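Local coordinates for protein exodeoxyribonuclease III (Neisseria meningitidis, PDB 2JC4) that acts as a 3'-5' DNA exonuclease of the AP endonuclease/ExoA repair family, probably working with two magnesium or manganese ions, at residues A[1-6]-A[248-254]; A[117-121]-A[169-175]; A[131-135]-A[181-185]; A[147-151]-A[215-219]. All blocks are in the same frame, centred on the assembly; numbering follows the deposited sequence.

Interaction 1: A[1-6]-A[248-254]; sequences MKITTW and APVTAEF
Ile3 pairs with Ala252, and Thr5 with Val250, where strands 2-6 and 250-254 run antiparallel; with Met1 and Phe254 the backbones make six hydrogen bonds. Each of these pairs exchanges N-H and C=O, at 2.9 Å between Ile3 N and Ala252 O. In the non-hydrogen-bonded pairs the CA hydrogens lean on carbonyls, most closely where Thr4 CA lies 3.2 Å from Val250 O.

Polar side chains meet on one face of the sheet. Thr4 OG1 and Thr251 OG1 are 2.7 Å apart and share a hydrogen bond; in both residues the hydroxyl is anti to the carbonyl carbon (chi1 -60°), which turns the two across the strand gap toward each other. Lys2 and Glu253 lie alongside, CG to CG at 3.7 Å, but their charged ends do not touch, and Glu253 OE1 makes its salt bridge with Arg233.

Apolar contacts finish the pairing. Pro249 CG sits 3.7 Å from the centroid of the Trp6 five-membered ring, squarely over its face, a CH-pi contact that suits a rigid, compact proline ring. On the face opposite Thr4 and Thr251, Ile3 CD1 reaches Phe254 CE2 at 3.8 Å. The chemistry thus joins the chain's first strand to its last: the two hydroxyls share one hydrogen bond, beta-branched residues suit the extended backbone, and Trp6 NE1 is held by His247 O.

Interaction 2: A[117-121]-A[169-175]; sequences FKYKE and SSVERQW
Phe117, Lys120 and Glu121 of helix 115-135 face Trp175, Glu172 and Val171 of helix 170-180 across a side-by-side helix pair. The short segments run nearly parallel, at 25°, with axes 11.7 Å apart, a separation bridged by large side chains. Helix 170-180 opens with a capping box: Ser169 OG accepts from Glu172 N, and Glu172 OE1 turns back to take the serine hydroxyl and, in a weak bond of 3.3 Å, Ser169 N.

The tight part centres on two rings. Phe117 CZ touches Trp175 CH2 at 3.6 Å, the ring planes inclined at 40°, while Val171 CG1 and Glu172 CD come to the phenyl edge in its plane. Trp175 is clamped between helices: Glu172 CA and Val171 O of its own helix lie over one face, and Glu121 CA lies over the opposite face in a CH-pi contact. A broad, flat indole suits such a slot.

The solvent side is marked by Glu121, which is exposed although its CB still packs closely on Trp175 CZ2, at 3.5 Å, and by Val171, which lends a single methyl. On the inner side Lys120 is buried, its chain fully extended with CG anti to the backbone N (chi1 -168°), running past the Trp175 edge at CD. Its ammonium has three partners, which should offset the cost of burying the charge: the carbonyls of Asn108 and Asn148, and Glu172. Lys120 NZ donates to the anti lone pair of Glu172 OE2 at 2.6 Å, an oxygen that also accepts from His167 N.

Interaction 3: A[131-135]-A[181-185]; sequences VRDEM and DLGLT
Met135 and Leu182 meet through a pair of matched torsions: each has CG anti to its carbonyl carbon, chi1 -71° in the methionine and -55° in the leucine. Met135 then bends at chi3 (71°), so that its methyl curls over the turn following helix 170-180. SD rests 3.7 Å from Leu182 CB, and CE lies 3.4 Å from Gly183 O and nearly as close to Leu182 O. Methionine suits this place, since the unbranched, flexible thioether can bend its methyl onto the two carbonyls.

Leu182 splits its two methyls between different neighbours. CD1 turns to Val131 CG1, 3.7 Å away, whereas CD2 lies against the Arg132 side chain, 3.8 Å from CB and a similar distance from NE. Arginine serves here by its length: CB and the NE end both flank CD2 while the residue as a whole remains exposed. Deeper in, Leu184 CD2 packs on Met135 CE at 3.8 Å, and Leu184 CD1 reaches Val131 CG1 more loosely at 4.1 Å. Both Val131 and Leu184 are buried and also touch strand 141-144, through Leu143 and Leu141.

Between the leucines Gly183 ends the helical run with positive phi, a conformation in which a side chain would collide with the carbonyl O of Leu182, so glycine fits. No hydrogen bond crosses the contact; helix 115-135 and the turn leading to strand 185-186 are joined by methyls, sulfur and the flank of an arginine, so shape and the burial of apolar surface account for their fit.

Interaction 4: A[147-151]-A[215-219]; sequences FNIAP and RIDHI
His218 and Phe147 touch where the loop after strand 141-144 passes the start of strand 217-221, and the histidine side chain can be traced across the whole contact. Its CB lies 3.6 Å from Phe147 CE1. With CG anti to the carbonyl carbon (chi1 -53°), the imidazole swings toward the loop: CG nears Phe147 CD1, and CD2 comes to 3.5 Å from the same atom, the two rings inclined at 42°. On the far edge CE1 meets Pro151 CD at 3.4 Å and stands over the centre of the Arg215 guanidinium. At the tip, NE2 donates to Ile149 O at 2.8 Å, almost straight (168°) and in the ring plane, which fixes the ring's rotation. Histidine suits the place, since a flat ring that packs against Phe147 also carries an N-H donor.

Backbone bonds reinforce this grip: Phe147 N donates to Ile216 O at 2.9 Å, and Asn148 N makes a weak bond to the same oxygen. Asn148, predicted to stabilise the transition state and bind metal, donates from ND2 to Cys106 O. Asp217, predicted to matter for catalysis, accepts from His247, and Arg215 pairs with Asp155 and Asp186.

The loop thus lies between the helices and strand 217-221: Phe147, Ile149 and Pro151 pack on helix 170-180, Ile149 also on helix 115-135; the strand's other side, through Asp217 and Ile219, meets Val250 of strand 250-254.

In the fold
The four contacts span the layered DNase I-like fold, in which two mixed sheets pack together. Interaction 1 pairs neighbouring strands of one sheet near the chain's two ends, so the other three lie between its segments, and their own segments alternate along the sequence. Interaction 4, on strand 217-221 of the second sheet, touches interaction 1 through Ile219 and Val250, centres about 14 Å apart. Interactions 2 and 3, centres about 18 Å apart, share one long helix. Interaction 2 also meets interaction 4, centres about 12 Å apart, through Lys120 and Arg173. Interactions 1, 4 and 2 thus form a touching series from sheets through the Asn148 loop to outer helices; interaction 3 holds the end of helix 115-135.

Interaction 1: A[1-6]-A[248-254]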
loop_
_atom_site.group_PDB
_atom_site.type_symbol
_atom_site.label_atom_id
_atom_site.label_comp_id
_atom_site.label_asym_id
_atom_site.label_seq_id
_atom_site.Cartn_x
_atom_site.Cartn_y
_atom_site.Cartn_z
ATOM N N MET A 1 13.160 -10.924 7.118
ATOM C CA MET A 1 12.528 -10.483 5.829
ATOM C C MET A 1 11.993 -9.057 5.972
ATOM O O MET A 1 11.408 -8.722 6.993
ATOM C CB MET A 1 11.374 -11.390 5.500
ATOM C CG MET A 1 10.581 -10.938 4.300
ATOM S SD MET A 1 9.367 -12.152 3.828
ATOM C CE MET A 1 10.294 -13.097 2.625
ATOM N N LYS A 2 12.213 -8.225 4.959
ATOM C CA LYS A 2 11.738 -6.827 5.021
ATOM C C LYS A 2 10.842 -6.602 3.837
ATOM O O LYS A 2 11.254 -6.873 2.681
ATOM C CB LYS A 2 12.906 -5.828 4.945
ATOM C CG LYS A 2 13.606 -5.554 6.242
ATOM C CD LYS A 2 14.754 -4.558 6.032
ATOM C CE LYS A 2 16.108 -5.225 6.314
ATOM N NZ LYS A 2 17.248 -4.280 6.049
ATOM N N ILE A 3 9.637 -6.089 4.095
ATOM C CA ILE A 3 8.687 -5.810 3.009
ATOM C C ILE A 3 8.319 -4.339 3.112
ATOM O O ILE A 3 7.929 -3.895 4.197
ATOM C CB ILE A 3 7.426 -6.697 3.121
ATOM C CG1 ILE A 3 7.836 -8.174 3.367
ATOM C CG2 ILE A 3 6.507 -6.552 1.855
ATOM C CD1 ILE A 3 6.690 -9.166 3.537
ATOM N N THR A 4 8.480 -3.601 2.000
ATOM C CA THR A 4 8.162 -2.161 1.904
ATOM C C THR A 4 7.012 -1.931 0.908
ATOM O O THR A 4 6.955 -2.585 -0.141
ATOM C CB THR A 4 9.430 -1.408 1.476
ATOM O OG1 THR A 4 10.452 -1.646 2.469
ATOM C CG2 THR A 4 9.185 0.139 1.270
ATOM N N THR A 5 6.102 -1.008 1.251
ATOM C CA THR A 5 5.060 -0.533 0.342
ATOM C C THR A 5 5.279 0.981 0.109
ATOM O O THR A 5 5.637 1.710 1.037
ATOM C CB THR A 5 3.627 -0.815 0.908
ATOM O OG1 THR A 5 2.637 -0.276 0.018
ATOM C CG2 THR A 5 3.419 -0.214 2.334
ATOM N N TRP A 6 5.097 1.438 -1.128
ATOM C CA TRP A 6 5.324 2.845 -1.418
ATOM C C TRP A 6 4.458 3.312 -2.555
ATOM O O TRP A 6 4.525 2.770 -3.666
ATOM C CB TRP A 6 6.820 3.102 -1.734
ATOM C CG TRP A 6 7.179 4.596 -1.782
ATOM C CD1 TRP A 6 6.478 5.627 -1.232
ATOM C CD2 TRP A 6 8.325 5.172 -2.403
ATOM N NE1 TRP A 6 7.113 6.828 -1.493
ATOM C CE2 TRP A 6 8.250 6.575 -2.216
ATOM C CE3 TRP A 6 9.417 4.640 -3.094
ATOM C CZ2 TRP A 6 9.241 7.458 -2.701
ATOM C CZ3 TRP A 6 10.388 5.507 -3.582
ATOM C CH2 TRP A 6 10.304 6.896 -3.389
ATOM N N ALA A 248 5.134 8.429 2.055
ATOM C CA ALA A 248 6.390 7.851 2.506
ATOM C C ALA A 248 6.301 6.328 2.395
ATOM O O ALA A 248 5.209 5.765 2.588
ATOM C CB ALA A 248 6.631 8.232 3.994
ATOM N N PRO A 249 7.438 5.662 2.112
ATOM C CA PRO A 249 7.423 4.194 2.142
ATOM C C PRO A 249 7.109 3.742 3.552
ATOM O O PRO A 249 7.390 4.472 4.512
ATOM C CB PRO A 249 8.874 3.797 1.795
ATOM C CG PRO A 249 9.530 5.054 1.167
ATOM C CD PRO A 249 8.765 6.236 1.763
ATOM N N VAL A 250 6.509 2.558 3.688
ATOM C CA VAL A 250 6.277 1.972 5.007
ATOM C C VAL A 250 6.933 0.592 4.925
ATOM O O VAL A 250 6.733 -0.111 3.938
ATOM C CB VAL A 250 4.761 1.813 5.332
ATOM C CG1 VAL A 250 4.579 1.107 6.696
ATOM C CG2 VAL A 250 4.044 3.201 5.323
ATOM N N THR A 251 7.688 0.219 5.949
ATOM C CA THR A 251 8.383 -1.065 5.959
ATOM C C THR A 251 8.028 -1.905 7.205
ATOM O O THR A 251 8.055 -1.407 8.338
ATOM C CB THR A 251 9.912 -0.830 5.863
ATOM O OG1 THR A 251 10.210 -0.144 4.653
ATOM C CG2 THR A 251 10.690 -2.174 5.870
ATOM N N ALA A 252 7.714 -3.190 6.988
ATOM C CA ALA A 252 7.623 -4.148 8.072
ATOM C C ALA A 252 8.797 -5.108 7.998
ATOM O O ALA A 252 9.168 -5.564 6.903
ATOM C CB ALA A 252 6.334 -4.906 8.003
ATOM N N GLU A 253 9.369 -5.418 9.164
ATOM C CA GLU A 253 10.474 -6.360 9.253
ATOM C C GLU A 253 10.072 -7.551 10.113
ATOM O O GLU A 253 9.510 -7.394 11.182
ATOM C CB GLU A 253 11.739 -5.702 9.800
ATOM C CG GLU A 253 12.963 -6.628 9.736
ATOM C CD GLU A 253 14.273 -5.891 9.978
ATOM O OE1 GLU A 253 14.241 -4.658 10.173
ATOM O OE2 GLU A 253 15.328 -6.555 9.956
ATOM N N PHE A 254 10.376 -8.734 9.604
ATOM C CA PHE A 254 10.018 -9.988 10.225
ATOM C C PHE A 254 11.286 -10.719 10.534
ATOM O O PHE A 254 12.211 -10.700 9.725
ATOM C CB PHE A 254 9.125 -10.819 9.294
ATOM C CG PHE A 254 7.881 -10.077 8.850
ATOM C CD1 PHE A 254 6.729 -10.127 9.620
ATOM C CD2 PHE A 254 7.907 -9.287 7.702
ATOM C CE1 PHE A 254 5.583 -9.429 9.247
ATOM C CE2 PHE A 254 6.766 -8.588 7.296
ATOM C CZ PHE A 254 5.608 -8.646 8.096
#

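Interaction 2: A[117-121]-A[169-175]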
loop_
_atom_site.group_PDB
_atom_site.type_symbol
_atom_site.label_atom_id
_atom_site.label_comp_id
_atom_site.label_asym_id
_atom_site.label_seq_id
_atom_site.Cartn_x
_atom_site.Cartn_y
_atom_site.Cartn_z
ATOM N N PHE A 117 -17.170 7.568 -4.310
ATOM C CA PHE A 117 -17.305 6.968 -2.990
ATOM C C PHE A 117 -18.166 5.687 -3.025
ATOM O O PHE A 117 -17.957 4.761 -2.216
ATOM C CB PHE A 117 -17.892 7.980 -1.986
ATOM C CG PHE A 117 -17.670 7.599 -0.538
ATOM C CD1 PHE A 117 -16.404 7.715 0.027
ATOM C CD2 PHE A 117 -18.724 7.136 0.261
ATOM C CE1 PHE A 117 -16.195 7.413 1.365
ATOM C CE2 PHE A 117 -18.498 6.808 1.598
ATOM C CZ PHE A 117 -17.231 6.945 2.132
ATOM N N LYS A 118 -19.163 5.640 -3.933
ATOM C CA LYS A 118 -19.921 4.398 -4.129
ATOM C C LYS A 118 -19.004 3.344 -4.764
ATOM O O LYS A 118 -19.069 2.165 -4.394
ATOM C CB LYS A 118 -21.194 4.590 -4.999
ATOM C CG LYS A 118 -22.237 5.535 -4.369
ATOM C CD LYS A 118 -23.578 4.844 -4.162
ATOM C CE LYS A 118 -24.464 5.603 -3.170
ATOM N NZ LYS A 118 -25.150 6.764 -3.831
ATOM N N TYR A 119 -18.189 3.778 -5.731
ATOM C CA TYR A 119 -17.144 2.918 -6.314
ATOM C C TYR A 119 -16.264 2.396 -5.192
ATOM O O TYR A 119 -16.059 1.196 -5.094
ATOM C CB TYR A 119 -16.349 3.646 -7.395
ATOM C CG TYR A 119 -15.101 2.956 -7.943
ATOM C CD1 TYR A 119 -15.101 1.590 -8.301
ATOM C CD2 TYR A 119 -13.927 3.693 -8.143
ATOM C CE1 TYR A 119 -13.919 0.975 -8.815
ATOM C CE2 TYR A 119 -12.776 3.107 -8.650
ATOM C CZ TYR A 119 -12.779 1.737 -8.968
ATOM O OH TYR A 119 -11.635 1.188 -9.483
ATOM N N LYS A 120 -15.777 3.282 -4.322
ATOM C CA LYS A 120 -14.931 2.860 -3.205
ATOM C C LYS A 120 -15.589 1.744 -2.388
ATOM O O LYS A 120 -14.933 0.757 -2.041
ATOM C CB LYS A 120 -14.571 4.037 -2.275
ATOM C CG LYS A 120 -13.461 3.721 -1.270
ATOM C CD LYS A 120 -13.065 4.978 -0.449
ATOM C CE LYS A 120 -11.784 4.740 0.395
ATOM N NZ LYS A 120 -11.208 6.009 0.948
ATOM N N GLU A 121 -16.876 1.920 -2.051
ATOM C CA GLU A 121 -17.610 0.924 -1.256
ATOM C C GLU A 121 -17.641 -0.420 -1.965
ATOM O O GLU A 121 -17.367 -1.442 -1.361
ATOM C CB GLU A 121 -19.039 1.412 -0.968
ATOM C CG GLU A 121 -19.914 0.450 -0.145
ATOM C CD GLU A 121 -21.332 0.980 0.040
ATOM O OE1 GLU A 121 -21.743 1.936 -0.642
ATOM O OE2 GLU A 121 -22.033 0.435 0.898
ATOM N N SER A 169 -13.717 8.905 7.624
ATOM C CA SER A 169 -15.127 8.682 7.987
ATOM C C SER A 169 -15.359 7.362 8.715
ATOM O O SER A 169 -14.605 6.372 8.558
ATOM C CB SER A 169 -16.066 8.777 6.755
ATOM O OG SER A 169 -15.925 7.634 5.913
ATOM N N SER A 170 -16.403 7.351 9.527
ATOM C CA SER A 170 -16.832 6.150 10.247
ATOM C C SER A 170 -17.087 4.970 9.303
ATOM O O SER A 170 -16.662 3.820 9.570
ATOM C CB SER A 170 -18.059 6.473 11.114
ATOM O OG SER A 170 -19.177 6.908 10.322
ATOM N N VAL A 171 -17.725 5.228 8.172
ATOM C CA VAL A 171 -17.993 4.106 7.258
ATOM C C VAL A 171 -16.710 3.546 6.608
ATOM O O VAL A 171 -16.551 2.332 6.500
ATOM C CB VAL A 171 -19.097 4.427 6.213
ATOM C CG1 VAL A 171 -18.671 5.565 5.264
ATOM C CG2 VAL A 171 -19.513 3.158 5.475
ATOM N N GLU A 172 -15.814 4.427 6.177
ATOM C CA GLU A 172 -14.503 3.986 5.652
ATOM C C GLU A 172 -13.770 3.188 6.706
ATOM O O GLU A 172 -13.169 2.135 6.413
ATOM C CB GLU A 172 -13.661 5.191 5.247
ATOM C CG GLU A 172 -14.045 5.785 3.884
ATOM C CD GLU A 172 -13.414 7.174 3.672
ATOM O OE1 GLU A 172 -13.767 8.099 4.420
ATOM O OE2 GLU A 172 -12.556 7.339 2.780
ATOM N N ARG A 173 -13.845 3.649 7.954
ATOM C CA ARG A 173 -13.180 2.909 9.035
ATOM C C ARG A 173 -13.795 1.519 9.227
ATOM O O ARG A 173 -13.083 0.541 9.490
ATOM C CB ARG A 173 -13.148 3.747 10.314
ATOM C CG ARG A 173 -12.204 4.906 10.166
ATOM C CD ARG A 173 -12.326 5.901 11.291
ATOM N NE ARG A 173 -11.214 6.869 11.174
ATOM C CZ ARG A 173 -11.156 8.014 11.839
ATOM N NH1 ARG A 173 -12.141 8.347 12.683
ATOM N NH2 ARG A 173 -10.096 8.812 11.696
ATOM N N GLN A 174 -15.101 1.412 8.980
ATOM C CA GLN A 174 -15.734 0.090 8.966
ATOM C C GLN A 174 -15.229 -0.818 7.847
ATOM O O GLN A 174 -15.031 -2.015 8.083
ATOM C CB GLN A 174 -17.259 0.172 8.928
ATOM C CG GLN A 174 -17.934 -1.222 9.226
ATOM C CD GLN A 174 -17.449 -1.848 10.544
ATOM O OE1 GLN A 174 -17.621 -1.283 11.641
ATOM N NE2 GLN A 174 -16.852 -3.022 10.444
ATOM N N TRP A 175 -14.995 -0.265 6.655
ATOM C CA TRP A 175 -14.419 -1.056 5.557
ATOM C C TRP A 175 -13.023 -1.552 5.903
ATOM O O TRP A 175 -12.700 -2.702 5.615
ATOM C CB TRP A 175 -14.393 -0.286 4.230
ATOM C CG TRP A 175 -15.749 0.235 3.846
ATOM C CD1 TRP A 175 -16.974 -0.249 4.248
ATOM C CD2 TRP A 175 -16.019 1.358 2.986
ATOM N NE1 TRP A 175 -17.982 0.526 3.708
ATOM C CE2 TRP A 175 -17.419 1.517 2.934
ATOM C CE3 TRP A 175 -15.207 2.266 2.295
ATOM C CZ2 TRP A 175 -18.024 2.535 2.198
ATOM C CZ3 TRP A 175 -15.811 3.294 1.568
ATOM C CH2 TRP A 175 -17.205 3.407 1.523
#

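Interaction 3: A[131-135]-A[181-185]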
loop_
_atom_site.group_PDB
_atom_site.type_symbol
_atom_site.label_atom_id
_atom_site.label_comp_id
_atom_site.label_asym_id
_atom_site.label_seq_id
_atom_site.Cartn_x
_atom_site.Cartn_y
_atom_site.Cartn_z
ATOM N N VAL A 131 -9.501 -11.297 -0.611
ATOM C CA VAL A 131 -8.550 -11.501 0.510
ATOM C C VAL A 131 -9.023 -12.676 1.389
ATOM O O VAL A 131 -8.227 -13.569 1.738
ATOM C CB VAL A 131 -8.262 -10.203 1.329
ATOM C CG1 VAL A 131 -7.289 -10.526 2.491
ATOM C CG2 VAL A 131 -7.625 -9.118 0.448
ATOM N N ARG A 132 -10.304 -12.710 1.732
ATOM C CA ARG A 132 -10.853 -13.826 2.534
ATOM C C ARG A 132 -10.520 -15.235 1.914
ATOM O O ARG A 132 -10.113 -16.204 2.612
ATOM C CB ARG A 132 -12.363 -13.675 2.618
ATOM C CG ARG A 132 -13.037 -14.768 3.540
ATOM C CD ARG A 132 -14.587 -14.665 3.532
ATOM N NE ARG A 132 -15.053 -13.421 4.129
ATOM C CZ ARG A 132 -15.771 -12.486 3.500
ATOM N NH1 ARG A 132 -16.137 -12.644 2.225
ATOM N NH2 ARG A 132 -16.140 -11.383 4.162
ATOM N N ASP A 133 -10.702 -15.325 0.604
ATOM C CA ASP A 133 -10.438 -16.534 -0.153
ATOM C C ASP A 133 -8.952 -16.858 -0.171
ATOM O O ASP A 133 -8.548 -18.027 0.078
ATOM C CB ASP A 133 -10.980 -16.348 -1.576
ATOM C CG ASP A 133 -10.661 -17.512 -2.505
ATOM O OD1 ASP A 133 -10.913 -18.672 -2.138
ATOM O OD2 ASP A 133 -10.156 -17.252 -3.620
ATOM N N GLU A 134 -8.130 -15.837 -0.426
ATOM C CA GLU A 134 -6.678 -16.011 -0.466
ATOM C C GLU A 134 -6.154 -16.512 0.876
ATOM O O GLU A 134 -5.287 -17.388 0.918
ATOM C CB GLU A 134 -5.971 -14.706 -0.873
ATOM C CG GLU A 134 -6.159 -14.294 -2.326
ATOM C CD GLU A 134 -5.253 -15.073 -3.245
ATOM O OE1 GLU A 134 -4.037 -15.054 -3.026
ATOM O OE2 GLU A 134 -5.756 -15.719 -4.170
ATOM N N MET A 135 -6.702 -15.979 1.968
ATOM C CA MET A 135 -6.284 -16.401 3.304
ATOM C C MET A 135 -6.546 -17.885 3.683
ATOM O O MET A 135 -5.873 -18.417 4.556
ATOM C CB MET A 135 -6.924 -15.483 4.344
ATOM C CG MET A 135 -6.309 -14.057 4.323
ATOM S SD MET A 135 -7.178 -13.014 5.496
ATOM C CE MET A 135 -6.547 -13.768 7.012
ATOM N N ASP A 181 -11.097 -7.997 10.338
ATOM C CA ASP A 181 -12.060 -9.063 10.731
ATOM C C ASP A 181 -11.905 -10.398 9.952
ATOM O O ASP A 181 -12.344 -11.475 10.412
ATOM C CB ASP A 181 -13.495 -8.549 10.554
ATOM C CG ASP A 181 -13.876 -7.497 11.582
ATOM O OD1 ASP A 181 -13.106 -7.292 12.555
ATOM O OD2 ASP A 181 -14.960 -6.873 11.398
ATOM N N LEU A 182 -11.213 -10.346 8.813
ATOM C CA LEU A 182 -10.810 -11.590 8.128
ATOM C C LEU A 182 -9.818 -12.438 8.936
ATOM O O LEU A 182 -9.670 -13.644 8.661
ATOM C CB LEU A 182 -10.209 -11.305 6.733
ATOM C CG LEU A 182 -11.098 -10.496 5.800
ATOM C CD1 LEU A 182 -10.364 -10.134 4.487
ATOM C CD2 LEU A 182 -12.441 -11.186 5.533
ATOM N N GLY A 183 -9.143 -11.808 9.901
ATOM C CA GLY A 183 -8.093 -12.438 10.695
ATOM C C GLY A 183 -6.724 -11.881 10.335
ATOM O O GLY A 183 -5.755 -12.634 10.124
ATOM N N LEU A 184 -6.670 -10.559 10.213
ATOM C CA LEU A 184 -5.451 -9.829 9.867
ATOM C C LEU A 184 -5.219 -8.782 10.934
ATOM O O LEU A 184 -6.167 -8.354 11.572
ATOM C CB LEU A 184 -5.637 -9.123 8.523
ATOM C CG LEU A 184 -5.699 -10.027 7.291
ATOM C CD1 LEU A 184 -6.037 -9.118 6.127
ATOM C CD2 LEU A 184 -4.322 -10.724 7.047
ATOM N N THR A 185 -3.949 -8.417 11.126
ATOM C CA THR A 185 -3.481 -7.490 12.153
ATOM C C THR A 185 -2.888 -6.255 11.467
ATOM O O THR A 185 -2.078 -6.398 10.542
ATOM C CB THR A 185 -2.373 -8.204 13.000
ATOM O OG1 THR A 185 -2.990 -9.193 13.838
ATOM C CG2 THR A 185 -1.614 -7.225 13.884
#

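Interaction 4: A[147-151]-A[215-219]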
loop_
_atom_site.group_PDB
_atom_site.type_symbol
_atom_site.label_atom_id
_atom_site.label_comp_id
_atom_site.label_asym_id
_atom_site.label_seq_id
_atom_site.Cartn_x
_atom_site.Cartn_y
_atom_site.Cartn_z
ATOM N N PHE A 147 -4.306 2.363 1.371
ATOM C CA PHE A 147 -5.685 1.999 1.615
ATOM C C PHE A 147 -6.567 3.236 1.514
ATOM O O PHE A 147 -7.762 3.087 1.395
ATOM C CB PHE A 147 -5.875 1.327 2.994
ATOM C CG PHE A 147 -5.307 -0.051 3.066
ATOM C CD1 PHE A 147 -3.924 -0.220 3.229
ATOM C CD2 PHE A 147 -6.142 -1.187 2.971
ATOM C CE1 PHE A 147 -3.352 -1.490 3.262
ATOM C CE2 PHE A 147 -5.571 -2.474 3.025
ATOM C CZ PHE A 147 -4.167 -2.612 3.187
ATOM N N ASN A 148 -5.972 4.435 1.512
ATOM C CA ASN A 148 -6.771 5.668 1.459
ATOM C C ASN A 148 -7.818 5.711 2.562
ATOM O O ASN A 148 -8.866 6.306 2.410
ATOM C CB ASN A 148 -7.430 5.831 0.076
ATOM C CG ASN A 148 -6.561 6.612 -0.881
ATOM O OD1 ASN A 148 -6.116 7.743 -0.559
ATOM N ND2 ASN A 148 -6.295 6.038 -2.049
ATOM N N ILE A 149 -7.485 5.072 3.687
ATOM C CA ILE A 149 -8.315 5.083 4.885
ATOM C C ILE A 149 -7.365 5.187 6.082
ATOM O O ILE A 149 -6.358 4.424 6.208
ATOM C CB ILE A 149 -9.221 3.823 5.027
ATOM C CG1 ILE A 149 -10.238 3.712 3.873
ATOM C CG2 ILE A 149 -9.948 3.826 6.452
ATOM C CD1 ILE A 149 -10.951 2.354 3.870
ATOM N N ALA A 150 -7.717 6.129 6.957
ATOM C CA ALA A 150 -7.027 6.402 8.205
ATOM C C ALA A 150 -7.835 5.730 9.323
ATOM O O ALA A 150 -8.942 6.160 9.644
ATOM C CB ALA A 150 -6.950 7.909 8.413
ATOM N N PRO A 151 -7.313 4.629 9.876
ATOM C CA PRO A 151 -8.149 3.773 10.732
ATOM C C PRO A 151 -8.801 4.396 11.972
ATOM O O PRO A 151 -9.905 3.973 12.327
ATOM C CB PRO A 151 -7.185 2.653 11.141
ATOM C CG PRO A 151 -6.255 2.533 9.953
ATOM C CD PRO A 151 -5.986 4.030 9.659
ATOM N N ARG A 215 -2.243 8.672 8.318
ATOM C CA ARG A 215 -1.740 7.295 8.182
ATOM C C ARG A 215 -2.710 6.490 7.341
ATOM O O ARG A 215 -3.700 5.962 7.863
ATOM C CB ARG A 215 -1.511 6.607 9.543
ATOM C CG ARG A 215 -0.811 5.249 9.435
ATOM C CD ARG A 215 -0.608 4.575 10.819
ATOM N NE ARG A 215 -1.887 4.138 11.392
ATOM C CZ ARG A 215 -2.266 2.855 11.477
ATOM N NH1 ARG A 215 -1.463 1.889 11.058
ATOM N NH2 ARG A 215 -3.433 2.539 12.009
ATOM N N ILE A 216 -2.412 6.379 6.048
ATOM C CA ILE A 216 -3.282 5.656 5.102
ATOM C C ILE A 216 -2.602 4.524 4.363
ATOM O O ILE A 216 -3.271 3.775 3.620
ATOM C CB ILE A 216 -3.945 6.628 4.079
ATOM C CG1 ILE A 216 -2.870 7.442 3.314
ATOM C CG2 ILE A 216 -4.975 7.573 4.838
ATOM C CD1 ILE A 216 -3.463 8.395 2.232
ATOM N N ASP A 217 -1.282 4.418 4.512
ATOM C CA ASP A 217 -0.543 3.304 3.948
ATOM C C ASP A 217 -0.242 2.277 5.031
ATOM O O ASP A 217 0.409 2.607 6.071
ATOM C CB ASP A 217 0.758 3.830 3.326
ATOM C CG ASP A 217 0.492 4.858 2.241
ATOM O OD1 ASP A 217 0.297 4.420 1.104
ATOM O OD2 ASP A 217 0.550 6.089 2.517
ATOM N N HIS A 218 -0.694 1.039 4.803
ATOM C CA HIS A 218 -0.710 0.039 5.912
ATOM C C HIS A 218 -0.115 -1.269 5.478
ATOM O O HIS A 218 -0.021 -1.533 4.283
ATOM C CB HIS A 218 -2.148 -0.216 6.411
ATOM C CG HIS A 218 -2.893 1.035 6.785
ATOM N ND1 HIS A 218 -2.437 1.901 7.743
ATOM C CD2 HIS A 218 -4.021 1.594 6.273
ATOM C CE1 HIS A 218 -3.271 2.931 7.838
ATOM N NE2 HIS A 218 -4.247 2.764 6.957
ATOM N N ILE A 219 0.236 -2.119 6.449
ATOM C CA ILE A 219 0.720 -3.475 6.140
ATOM C C ILE A 219 -0.080 -4.420 7.041
ATOM O O ILE A 219 0.057 -4.368 8.253
ATOM C CB ILE A 219 2.239 -3.624 6.391
ATOM C CG1 ILE A 219 3.031 -2.660 5.472
ATOM C CG2 ILE A 219 2.698 -5.076 6.075
ATOM C CD1 ILE A 219 4.499 -2.602 5.761
#